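Transcriptional regulator (Enterococcus faecalis, PDB 3QFI) is a LytR-CpsA-Psr family protein, named a transcriptional regulator, whose alpha/beta fold is built round a mixed beta-sheet with helices packed against it. Local coordinates at residues Val167-Gln170 against Arg171-Glu175; Ser251-Lys254 against Thr255-Leu259; Gly113-Asp116 against Leu117-Val121; Thr49-Pro52 against Lys53-Lys56. All coordinates share one frame; numbering follows the deposited sequence.

Interaction 1 of 4, residues Val167-Gln170 against Arg171-Glu175; sequences VGRQ and RRQRE
Arg169 and Gln173, one turn apart, meet on the alpha helix 166-184, an arginine-rich helix of the LytR-CpsA-Psr fold that lies against the central sheet. With CG anti to the backbone N (chi1 169°) and an extended chain, Arg169 carries its NE past the end of the Gln173 side chain. The guanidinium and amide planes are turned 61° apart, and the hydrogen bond from Arg169 NE to Gln173 OE1, 3.1 Å long, is weak because its N-H points off line (121°). The glutamine is long enough to bring OE1, a neutral acceptor, to Arg169 NE, while Arg159 and Arg64 gather near the same guanidinium.

Arg172 behaves differently. Its chain bends at the third torsion and lays one guanidinium face over the backbone, with Arg172 NH2 3.4 Å from Arg169 CA and Gly168 C beneath the same face; Gly168 adds no side chain of its own there. Both terminal nitrogens of this buried arginine are satisfied outside the helix, NH1 by Tyr155 O and NH2 by Met158 O. Arg174, also bent at its third torsion, sends NH1 to Ser61 OG on strand 56-62. On the way, Arg174 NH1 passes 3.9 Å from Gln170 CB.

Interaction 2 of 4, residues Ser251-Lys254 against Thr255-Leu259; sequences SLYK and TQTTL
Ser251 and Thr255 open a run of threonine-to-carbonyl bonds along the alpha helix 249-262, in which a hydroxyl turns back to the peptide oxygen four residues earlier. Ser251 O is gripped twice, by Thr255 N at 3.1 Å and by Thr255 OG1 at 2.9 Å, and the two donors arrive from opposite faces of its carbonyl plane. Lys254 O repeats the pattern with Thr258: Thr258 N and Thr258 OG1, the latter 2.8 Å away and 39° above the carbonyl plane, again come from opposite faces. In both threonines OG1 stands beside the backbone N (chi1 -56° in Thr255), the position from which a hydroxyl can reach back along the helix. Threonine thus suits these sites: its hydroxyl is satisfied by the carbonyl while CG2, anti to the backbone N, turns to the other side of CB.

Leu252 O takes the N-H of Gln256, while Leu252 CD2 rests 3.6 Å from Gln256 CG, an aliphatic contact between the two chains. The Lys254 chain runs beside Thr258. Tyr253 O accepts from Thr257 N at 2.8 Å. Thr257 OG1 also lies 3.1 Å from Tyr253 O, though a bond there is not settled. The ring of Tyr253 reaches out to helix 269-280, and its OH is hydrogen-bonded to Glu267 OE2. Thr257 OG1 sits over one face of that ring, offset toward the rim and 3.4 Å from Tyr253 CE1.

Interaction 3 of 4, residues Gly113-Asp116 against Leu117-Val121; sequences GLKD and LIDAV
Leu114 and Ile118 form the apolar part of this contact, one turn apart on helix 111-120. Their tips meet at an angle, CD1 of Leu114 lying 4.0 Å from CD1 of Ile118. Ile118 places CG1 beside its backbone N (chi1 -63°), which swings that branch back over the Leu114 carbonyl. Leu117 and Ile118 both touch Ile180 of helix 166-184, so branched aliphatic residues suit these positions facing the neighbouring helix.

The charged part lies at Lys115 and Asp119. Lys115 NZ comes within 3.6 Å of Asp119 OD2, a long salt bridge, and each end has a stronger partner beyond the helix: NZ binds Thr150 OG1, while Asp119 OD1 accepts the N-H of Gly149. Lysine has the length to bend its last torsion toward both partners, and the short aspartate holds its carboxylate near the backbone, where it can meet the peptide of Gly149.

Backbone bonds make up the third group. Leu117 N reaches Gly113 O at 2.8 Å, and Ala120 N reaches Asp116 O at the same distance. Between them, Ile118 N to Leu114 O and Asp119 N to Lys115 O are both weak, 3.3 Å each. Ala120, with only a methyl, touches Leu197. The whole is the i to i+4 pairing of an alpha helix, with Leu117 and Ile118 set against helix 166-184 and Lys115 and Asp119 joined to Thr150 and Gly149 at the start of helix 150-156.

Interaction 4 of 4, residues Thr49-Pro52 against Lys53-Lys56; sequences TINP and KENK
Asn51 and Lys56 pair as antiparallel, hydrogen-bonded neighbours at the mouth of a beta hairpin, where the chain turns through Pro52 to Asn55 and carries a G1 beta bulge, Asn55 and Lys56 both facing Asn51. Asn51 N gives a hydrogen bond to Lys56 O at 3.0 Å. In return, Asn51 O receives two N-H groups from opposite faces of its plane, Glu54 N closing the turn and Lys56 N continuing the sheet, each 3.2 Å away. Pro52 suits the first corner: its ring holds phi near the turn value and its nitrogen has no hydrogen to satisfy. Asn55 adopts left-handed backbone angles (phi 43°), which asparagine tolerates well, and Asn55 N bonds to Pro52 O at 3.0 Å.

The Asn51 side chain, with CG anti to its own N (chi1 -179°), lies across the turn with Asn51 OD1 3.8 Å from Lys53 CB; its modelled approach to Glu54 is too close to be reliable. Lys56 NZ makes a 2.7 Å salt bridge with Glu54 OE1. Asn51, Glu54 and Lys56 all touch Gln262 of helix 249-262. The chemistry implies a turn held chiefly by backbone hydrogen bonds, with the opposite charges of Glu54 and Lys56 probably offsetting each other on its more exposed side.

From the N terminus, interaction 4 comes first and closes the tight hairpin joining strands 44-51 and 56-62 of the central sheet. Interactions 3, 1 and 2 then follow in series, each closing only single helical turns, so none nests in or crosses another. Interaction 3 lies on helix 111-120, which packs on helix 166-184 through Ile180, beyond the turns of interaction 1. Interaction 1 in turn rests on the same two strands that the hairpin connects. Interaction 2 belongs to helix 249-262, whose Gln262 touches the hairpin; nearest atoms of interactions 2 and 4 are about 4 Å apart. Interactions 2 and 3 lie on opposite sides of the chain's centre, their own centres 33 Å apart.

Interaction 1 of 4, residues Val167-Gln170 against Arg171-Glu175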
loop_
_atom_site.group_PDB
_atom_site.type_symbol
_atom_site.label_atom_id
_atom_site.label_comp_id
_atom_site.label_asym_id
_atom_site.label_seq_id
_atom_site.Cartn_x
_atom_site.Cartn_y
_atom_site.Cartn_z
ATOM N N VAL A 167 -3.681 -6.363 -10.888
ATOM C CA VAL A 167 -3.006 -7.370 -10.074
ATOM C C VAL A 167 -1.507 -7.442 -10.338
ATOM O O VAL A 167 -0.717 -7.587 -9.408
ATOM C CB VAL A 167 -3.610 -8.777 -10.288
ATOM C CG1 VAL A 167 -4.988 -8.857 -9.652
ATOM C CG2 VAL A 167 -3.685 -9.077 -11.780
ATOM N N GLY A 168 -1.123 -7.354 -11.607
ATOM C CA GLY A 168 0.285 -7.393 -11.951
ATOM C C GLY A 168 0.965 -6.134 -11.449
ATOM O O GLY A 168 1.888 -6.198 -10.637
ATOM N N ARG A 169 0.505 -4.982 -11.926
ATOM C CA ARG A 169 1.066 -3.712 -11.503
ATOM C C ARG A 169 1.148 -3.608 -9.981
ATOM O O ARG A 169 2.145 -3.132 -9.451
ATOM C CB ARG A 169 0.233 -2.569 -12.069
ATOM C CG ARG A 169 0.561 -1.222 -11.491
ATOM C CD ARG A 169 -0.097 -0.137 -12.309
ATOM N NE ARG A 169 -0.218 1.093 -11.541
ATOM C CZ ARG A 169 -0.127 2.309 -12.065
ATOM N NH1 ARG A 169 0.095 2.457 -13.369
ATOM N NH2 ARG A 169 -0.257 3.375 -11.285
ATOM N N GLN A 170 0.104 -4.062 -9.289
ATOM C CA GLN A 170 0.066 -4.037 -7.824
ATOM C C GLN A 170 1.178 -4.930 -7.256
ATOM O O GLN A 170 1.895 -4.539 -6.329
ATOM C CB GLN A 170 -1.315 -4.505 -7.304
ATOM C CG GLN A 170 -2.481 -3.498 -7.517
ATOM C CD GLN A 170 -3.877 -4.067 -7.159
ATOM O OE1 GLN A 170 -4.110 -4.549 -6.039
ATOM N NE2 GLN A 170 -4.811 -3.990 -8.110
ATOM N N ARG A 171 1.330 -6.124 -7.821
ATOM C CA ARG A 171 2.365 -7.049 -7.369
ATOM C C ARG A 171 3.744 -6.408 -7.576
ATOM O O ARG A 171 4.597 -6.489 -6.706
ATOM C CB ARG A 171 2.236 -8.377 -8.135
ATOM C CG ARG A 171 3.469 -9.286 -8.143
ATOM C CD ARG A 171 3.819 -9.877 -6.777
ATOM N NE ARG A 171 4.421 -8.907 -5.855
ATOM C CZ ARG A 171 4.891 -9.217 -4.646
ATOM N NH1 ARG A 171 5.419 -8.275 -3.871
ATOM N NH2 ARG A 171 4.838 -10.475 -4.212
ATOM N N ARG A 172 3.949 -5.754 -8.718
ATOM C CA ARG A 172 5.221 -5.093 -8.998
ATOM C C ARG A 172 5.473 -3.901 -8.068
ATOM O O ARG A 172 6.613 -3.639 -7.680
ATOM C CB ARG A 172 5.283 -4.616 -10.455
ATOM C CG ARG A 172 5.822 -5.651 -11.423
ATOM C CD ARG A 172 5.944 -5.123 -12.864
ATOM N NE ARG A 172 4.671 -5.032 -13.592
ATOM C CZ ARG A 172 3.932 -3.929 -13.699
ATOM N NH1 ARG A 172 4.315 -2.801 -13.118
ATOM N NH2 ARG A 172 2.828 -3.942 -14.432
ATOM N N GLN A 173 4.424 -3.169 -7.714
ATOM C CA GLN A 173 4.597 -2.034 -6.820
ATOM C C GLN A 173 4.994 -2.517 -5.434
ATOM O O GLN A 173 5.771 -1.853 -4.739
ATOM C CB GLN A 173 3.318 -1.211 -6.747
ATOM C CG GLN A 173 3.083 -0.409 -8.011
ATOM C CD GLN A 173 1.751 0.310 -8.020
ATOM O OE1 GLN A 173 1.447 1.047 -8.959
ATOM N NE2 GLN A 173 0.943 0.097 -6.979
ATOM N N ARG A 174 4.480 -3.683 -5.040
ATOM C CA ARG A 174 4.807 -4.238 -3.729
ATOM C C ARG A 174 6.228 -4.795 -3.723
ATOM O O ARG A 174 6.897 -4.801 -2.686
ATOM C CB ARG A 174 3.832 -5.359 -3.327
ATOM C CG ARG A 174 2.372 -4.955 -3.257
ATOM C CD ARG A 174 1.530 -5.974 -2.470
ATOM N NE ARG A 174 1.540 -7.343 -2.995
ATOM C CZ ARG A 174 0.741 -7.804 -3.959
ATOM N NH1 ARG A 174 -0.153 -7.010 -4.541
ATOM N NH2 ARG A 174 0.803 -9.085 -4.313
ATOM N N GLU A 175 6.689 -5.262 -4.879
ATOM C CA GLU A 175 8.030 -5.816 -4.963
ATOM C C GLU A 175 9.033 -4.671 -4.796
ATOM O O GLU A 175 10.010 -4.792 -4.059
ATOM C CB GLU A 175 8.227 -6.525 -6.303
ATOM C CG GLU A 175 9.466 -7.408 -6.337
ATOM C CD GLU A 175 9.711 -8.054 -7.696
ATOM O OE1 GLU A 175 10.675 -8.844 -7.803
ATOM O OE2 GLU A 175 8.946 -7.773 -8.648
#

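Interaction 2 of 4, residues Ser251-Lys254 against Thr255-Leu259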
loop_
_atom_site.group_PDB
_atom_site.type_symbol
_atom_site.label_atom_id
_atom_site.label_comp_id
_atom_site.label_asym_id
_atom_site.label_seq_id
_atom_site.Cartn_x
_atom_site.Cartn_y
_atom_site.Cartn_z
ATOM N N SER A 251 -14.399 -12.760 2.330
ATOM C CA SER A 251 -12.952 -12.716 2.118
ATOM C C SER A 251 -12.421 -11.450 2.802
ATOM O O SER A 251 -11.283 -11.430 3.282
ATOM C CB SER A 251 -12.600 -12.658 0.631
ATOM O OG SER A 251 -11.260 -12.229 0.462
ATOM N N LEU A 252 -13.265 -10.411 2.850
ATOM C CA LEU A 252 -12.943 -9.124 3.478
ATOM C C LEU A 252 -12.753 -9.295 4.982
ATOM O O LEU A 252 -11.790 -8.791 5.560
ATOM C CB LEU A 252 -14.069 -8.098 3.261
ATOM C CG LEU A 252 -13.721 -6.590 3.234
ATOM C CD1 LEU A 252 -14.940 -5.738 3.574
ATOM C CD2 LEU A 252 -12.603 -6.291 4.216
ATOM N N TYR A 253 -13.693 -9.986 5.622
ATOM C CA TYR A 253 -13.605 -10.195 7.060
ATOM C C TYR A 253 -12.333 -10.928 7.414
ATOM O O TYR A 253 -11.627 -10.539 8.337
ATOM C CB TYR A 253 -14.810 -10.983 7.594
ATOM C CG TYR A 253 -14.800 -11.151 9.111
ATOM C CD1 TYR A 253 -14.596 -10.054 9.953
ATOM C CD2 TYR A 253 -14.972 -12.401 9.702
ATOM C CE1 TYR A 253 -14.557 -10.194 11.330
ATOM C CE2 TYR A 253 -14.940 -12.551 11.094
ATOM C CZ TYR A 253 -14.727 -11.439 11.898
ATOM O OH TYR A 253 -14.665 -11.573 13.267
ATOM N N LYS A 254 -12.040 -11.990 6.679
ATOM C CA LYS A 254 -10.839 -12.772 6.940
ATOM C C LYS A 254 -9.608 -11.853 6.861
ATOM O O LYS A 254 -8.742 -11.877 7.733
ATOM C CB LYS A 254 -10.741 -13.921 5.928
ATOM C CG LYS A 254 -9.479 -14.755 6.054
ATOM C CD LYS A 254 -9.327 -15.706 4.890
ATOM C CE LYS A 254 -7.941 -16.304 4.899
ATOM N NZ LYS A 254 -6.891 -15.238 4.822
ATOM N N THR A 255 -9.541 -11.036 5.819
ATOM C CA THR A 255 -8.431 -10.108 5.664
ATOM C C THR A 255 -8.334 -9.153 6.851
ATOM O O THR A 255 -7.247 -8.893 7.358
ATOM C CB THR A 255 -8.604 -9.257 4.427
ATOM O OG1 THR A 255 -8.748 -10.104 3.285
ATOM C CG2 THR A 255 -7.404 -8.333 4.246
ATOM N N GLN A 256 -9.477 -8.620 7.267
ATOM C CA GLN A 256 -9.546 -7.695 8.394
ATOM C C GLN A 256 -9.069 -8.327 9.677
ATOM O O GLN A 256 -8.308 -7.735 10.434
ATOM C CB GLN A 256 -10.979 -7.211 8.616
ATOM C CG GLN A 256 -11.427 -6.136 7.658
ATOM C CD GLN A 256 -12.914 -5.972 7.658
ATOM O OE1 GLN A 256 -13.445 -5.018 7.102
ATOM N NE2 GLN A 256 -13.607 -6.914 8.281
ATOM N N THR A 257 -9.545 -9.532 9.936
ATOM C CA THR A 257 -9.161 -10.226 11.147
ATOM C C THR A 257 -7.664 -10.486 11.101
ATOM O O THR A 257 -6.974 -10.309 12.100
ATOM C CB THR A 257 -9.944 -11.537 11.288
ATOM O OG1 THR A 257 -11.345 -11.233 11.337
ATOM C CG2 THR A 257 -9.549 -12.254 12.556
ATOM N N THR A 258 -7.161 -10.877 9.936
ATOM C CA THR A 258 -5.734 -11.130 9.788
ATOM C C THR A 258 -4.918 -9.898 10.178
ATOM O O THR A 258 -4.061 -9.961 11.055
ATOM C CB THR A 258 -5.372 -11.463 8.351
ATOM O OG1 THR A 258 -6.076 -12.639 7.950
ATOM C CG2 THR A 258 -3.876 -11.686 8.225
ATOM N N LEU A 259 -5.180 -8.781 9.508
ATOM C CA LEU A 259 -4.455 -7.566 9.795
ATOM C C LEU A 259 -4.629 -7.196 11.252
ATOM O O LEU A 259 -3.650 -6.901 11.943
ATOM C CB LEU A 259 -4.930 -6.442 8.884
ATOM C CG LEU A 259 -4.708 -6.816 7.420
ATOM C CD1 LEU A 259 -5.031 -5.628 6.531
ATOM C CD2 LEU A 259 -3.261 -7.264 7.211
#

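Interaction 3 of 4, residues Gly113-Asp116 against Leu117-Val121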
loop_
_atom_site.group_PDB
_atom_site.type_symbol
_atom_site.label_atom_id
_atom_site.label_comp_id
_atom_site.label_asym_id
_atom_site.label_seq_id
_atom_site.Cartn_x
_atom_site.Cartn_y
_atom_site.Cartn_z
ATOM N N GLY A 113 10.145 12.088 -5.848
ATOM C CA GLY A 113 10.716 11.607 -4.600
ATOM C C GLY A 113 10.958 10.109 -4.640
ATOM O O GLY A 113 11.956 9.614 -4.103
ATOM N N LEU A 114 10.042 9.379 -5.269
ATOM C CA LEU A 114 10.204 7.944 -5.367
ATOM C C LEU A 114 11.390 7.639 -6.261
ATOM O O LEU A 114 12.075 6.630 -6.079
ATOM C CB LEU A 114 8.947 7.273 -5.924
ATOM C CG LEU A 114 9.140 5.797 -6.306
ATOM C CD1 LEU A 114 9.807 5.015 -5.180
ATOM C CD2 LEU A 114 7.794 5.197 -6.660
ATOM N N LYS A 115 11.646 8.506 -7.228
ATOM C CA LYS A 115 12.776 8.270 -8.105
ATOM C C LYS A 115 14.081 8.554 -7.360
ATOM O O LYS A 115 15.063 7.842 -7.550
ATOM C CB LYS A 115 12.657 9.136 -9.358
ATOM C CG LYS A 115 13.919 9.225 -10.177
ATOM C CD LYS A 115 13.706 10.163 -11.359
ATOM C CE LYS A 115 15.028 10.730 -11.844
ATOM N NZ LYS A 115 16.018 9.642 -12.066
ATOM N N ASP A 116 14.081 9.566 -6.490
ATOM C CA ASP A 116 15.282 9.908 -5.734
ATOM C C ASP A 116 15.548 8.924 -4.595
ATOM O O ASP A 116 16.693 8.723 -4.188
ATOM C CB ASP A 116 15.186 11.326 -5.162
ATOM C CG ASP A 116 16.512 11.812 -4.567
ATOM O OD1 ASP A 116 17.520 11.845 -5.312
ATOM O OD2 ASP A 116 16.552 12.173 -3.363
ATOM N N LEU A 117 14.487 8.315 -4.080
ATOM C CA LEU A 117 14.614 7.353 -2.998
ATOM C C LEU A 117 15.282 6.086 -3.516
ATOM O O LEU A 117 16.014 5.417 -2.789
ATOM C CB LEU A 117 13.234 7.015 -2.432
ATOM C CG LEU A 117 13.164 5.998 -1.286
ATOM C CD1 LEU A 117 13.990 6.480 -0.114
ATOM C CD2 LEU A 117 11.703 5.788 -0.868
ATOM N N ILE A 118 15.026 5.755 -4.776
ATOM C CA ILE A 118 15.615 4.567 -5.353
ATOM C C ILE A 118 17.091 4.825 -5.608
ATOM O O ILE A 118 17.926 3.959 -5.349
ATOM C CB ILE A 118 14.874 4.160 -6.648
ATOM C CG1 ILE A 118 13.418 3.814 -6.301
ATOM C CG2 ILE A 118 15.551 2.958 -7.299
ATOM C CD1 ILE A 118 12.571 3.363 -7.477
ATOM N N ASP A 119 17.427 6.024 -6.074
ATOM C CA ASP A 119 18.832 6.353 -6.324
ATOM C C ASP A 119 19.624 6.619 -5.048
ATOM O O ASP A 119 20.822 6.367 -4.994
ATOM C CB ASP A 119 18.944 7.563 -7.247
ATOM C CG ASP A 119 18.424 7.274 -8.636
ATOM O OD1 ASP A 119 18.638 6.137 -9.116
ATOM O OD2 ASP A 119 17.810 8.173 -9.251
ATOM N N ALA A 120 18.945 7.122 -4.024
ATOM C CA ALA A 120 19.580 7.421 -2.751
ATOM C C ALA A 120 19.972 6.145 -2.020
ATOM O O ALA A 120 20.790 6.177 -1.092
ATOM C CB ALA A 120 18.636 8.241 -1.881
ATOM N N VAL A 121 19.368 5.027 -2.411
ATOM C CA VAL A 121 19.681 3.752 -1.781
ATOM C C VAL A 121 20.600 2.907 -2.662
ATOM O O VAL A 121 20.943 1.785 -2.300
ATOM C CB VAL A 121 18.397 2.925 -1.464
ATOM C CG1 VAL A 121 17.504 3.697 -0.498
ATOM C CG2 VAL A 121 17.645 2.598 -2.750
#

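Interaction 4 of 4, residues Thr49-Pro52 against Lys53-Lys56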
loop_
_atom_site.group_PDB
_atom_site.type_symbol
_atom_site.label_atom_id
_atom_site.label_comp_id
_atom_site.label_asym_id
_atom_site.label_seq_id
_atom_site.Cartn_x
_atom_site.Cartn_y
_atom_site.Cartn_z
ATOM N N THR A 49 1.827 -3.716 7.748
ATOM C CA THR A 49 1.734 -3.934 9.189
ATOM C C THR A 49 3.070 -4.473 9.688
ATOM O O THR A 49 3.584 -5.473 9.181
ATOM C CB THR A 49 0.605 -4.930 9.590
ATOM O OG1 THR A 49 0.751 -6.162 8.873
ATOM C CG2 THR A 49 -0.763 -4.321 9.318
ATOM N N ILE A 50 3.636 -3.781 10.668
ATOM C CA ILE A 50 4.910 -4.162 11.246
ATOM C C ILE A 50 4.607 -4.871 12.564
ATOM O O ILE A 50 4.104 -4.257 13.508
ATOM C CB ILE A 50 5.787 -2.900 11.493
ATOM C CG1 ILE A 50 5.754 -2.003 10.250
ATOM C CG2 ILE A 50 7.238 -3.290 11.802
ATOM C CD1 ILE A 50 6.269 -2.669 8.995
ATOM N N ASN A 51 4.880 -6.176 12.608
ATOM C CA ASN A 51 4.647 -6.972 13.808
ATOM C C ASN A 51 5.898 -7.740 14.198
ATOM O O ASN A 51 6.108 -8.864 13.761
ATOM C CB ASN A 51 3.503 -7.961 13.608
ATOM C CG ASN A 51 3.227 -8.782 14.860
ATOM O OD1 ASN A 51 2.931 -8.233 15.933
ATOM N ND2 ASN A 51 3.331 -10.101 14.734
ATOM N N PRO A 52 6.748 -7.133 15.032
ATOM C CA PRO A 52 7.980 -7.788 15.469
ATOM C C PRO A 52 7.727 -9.018 16.337
ATOM O O PRO A 52 8.559 -9.910 16.399
ATOM C CB PRO A 52 8.713 -6.679 16.221
ATOM C CG PRO A 52 7.590 -5.863 16.793
ATOM C CD PRO A 52 6.614 -5.796 15.639
ATOM N N LYS A 53 6.577 -9.071 16.999
ATOM C CA LYS A 53 6.261 -10.209 17.852
ATOM C C LYS A 53 6.159 -11.495 17.036
ATOM O O LYS A 53 6.132 -12.593 17.588
ATOM C CB LYS A 53 4.950 -9.957 18.603
ATOM C CG LYS A 53 4.945 -8.660 19.429
ATOM C CD LYS A 53 3.542 -8.316 19.929
ATOM C CE LYS A 53 3.541 -7.046 20.765
ATOM N NZ LYS A 53 2.182 -6.719 21.286
ATOM N N GLU A 54 6.100 -11.370 15.718
ATOM C CA GLU A 54 6.016 -12.552 14.880
ATOM C C GLU A 54 7.004 -12.417 13.737
ATOM O O GLU A 54 6.923 -13.129 12.741
ATOM C CB GLU A 54 4.598 -12.714 14.346
ATOM C CG GLU A 54 4.301 -14.084 13.793
ATOM C CD GLU A 54 2.865 -14.206 13.354
ATOM O OE1 GLU A 54 2.451 -13.446 12.448
ATOM O OE2 GLU A 54 2.147 -15.061 13.916
ATOM N N ASN A 55 7.937 -11.486 13.908
ATOM C CA ASN A 55 8.975 -11.223 12.932
ATOM C C ASN A 55 8.441 -11.203 11.511
ATOM O O ASN A 55 8.881 -11.994 10.679
ATOM C CB ASN A 55 10.067 -12.286 13.051
ATOM C CG ASN A 55 10.633 -12.376 14.450
ATOM O OD1 ASN A 55 11.163 -11.401 14.985
ATOM N ND2 ASN A 55 10.518 -13.548 15.056
ATOM N N LYS A 56 7.509 -10.295 11.218
ATOM C CA LYS A 56 6.932 -10.222 9.874
ATOM C C LYS A 56 6.198 -8.899 9.582
ATOM O O LYS A 56 5.780 -8.184 10.498
ATOM C CB LYS A 56 5.980 -11.416 9.676
ATOM C CG LYS A 56 5.421 -11.579 8.262
ATOM C CD LYS A 56 4.863 -12.997 7.988
ATOM C CE LYS A 56 3.455 -13.212 8.531
ATOM N NZ LYS A 56 3.365 -12.976 9.994
#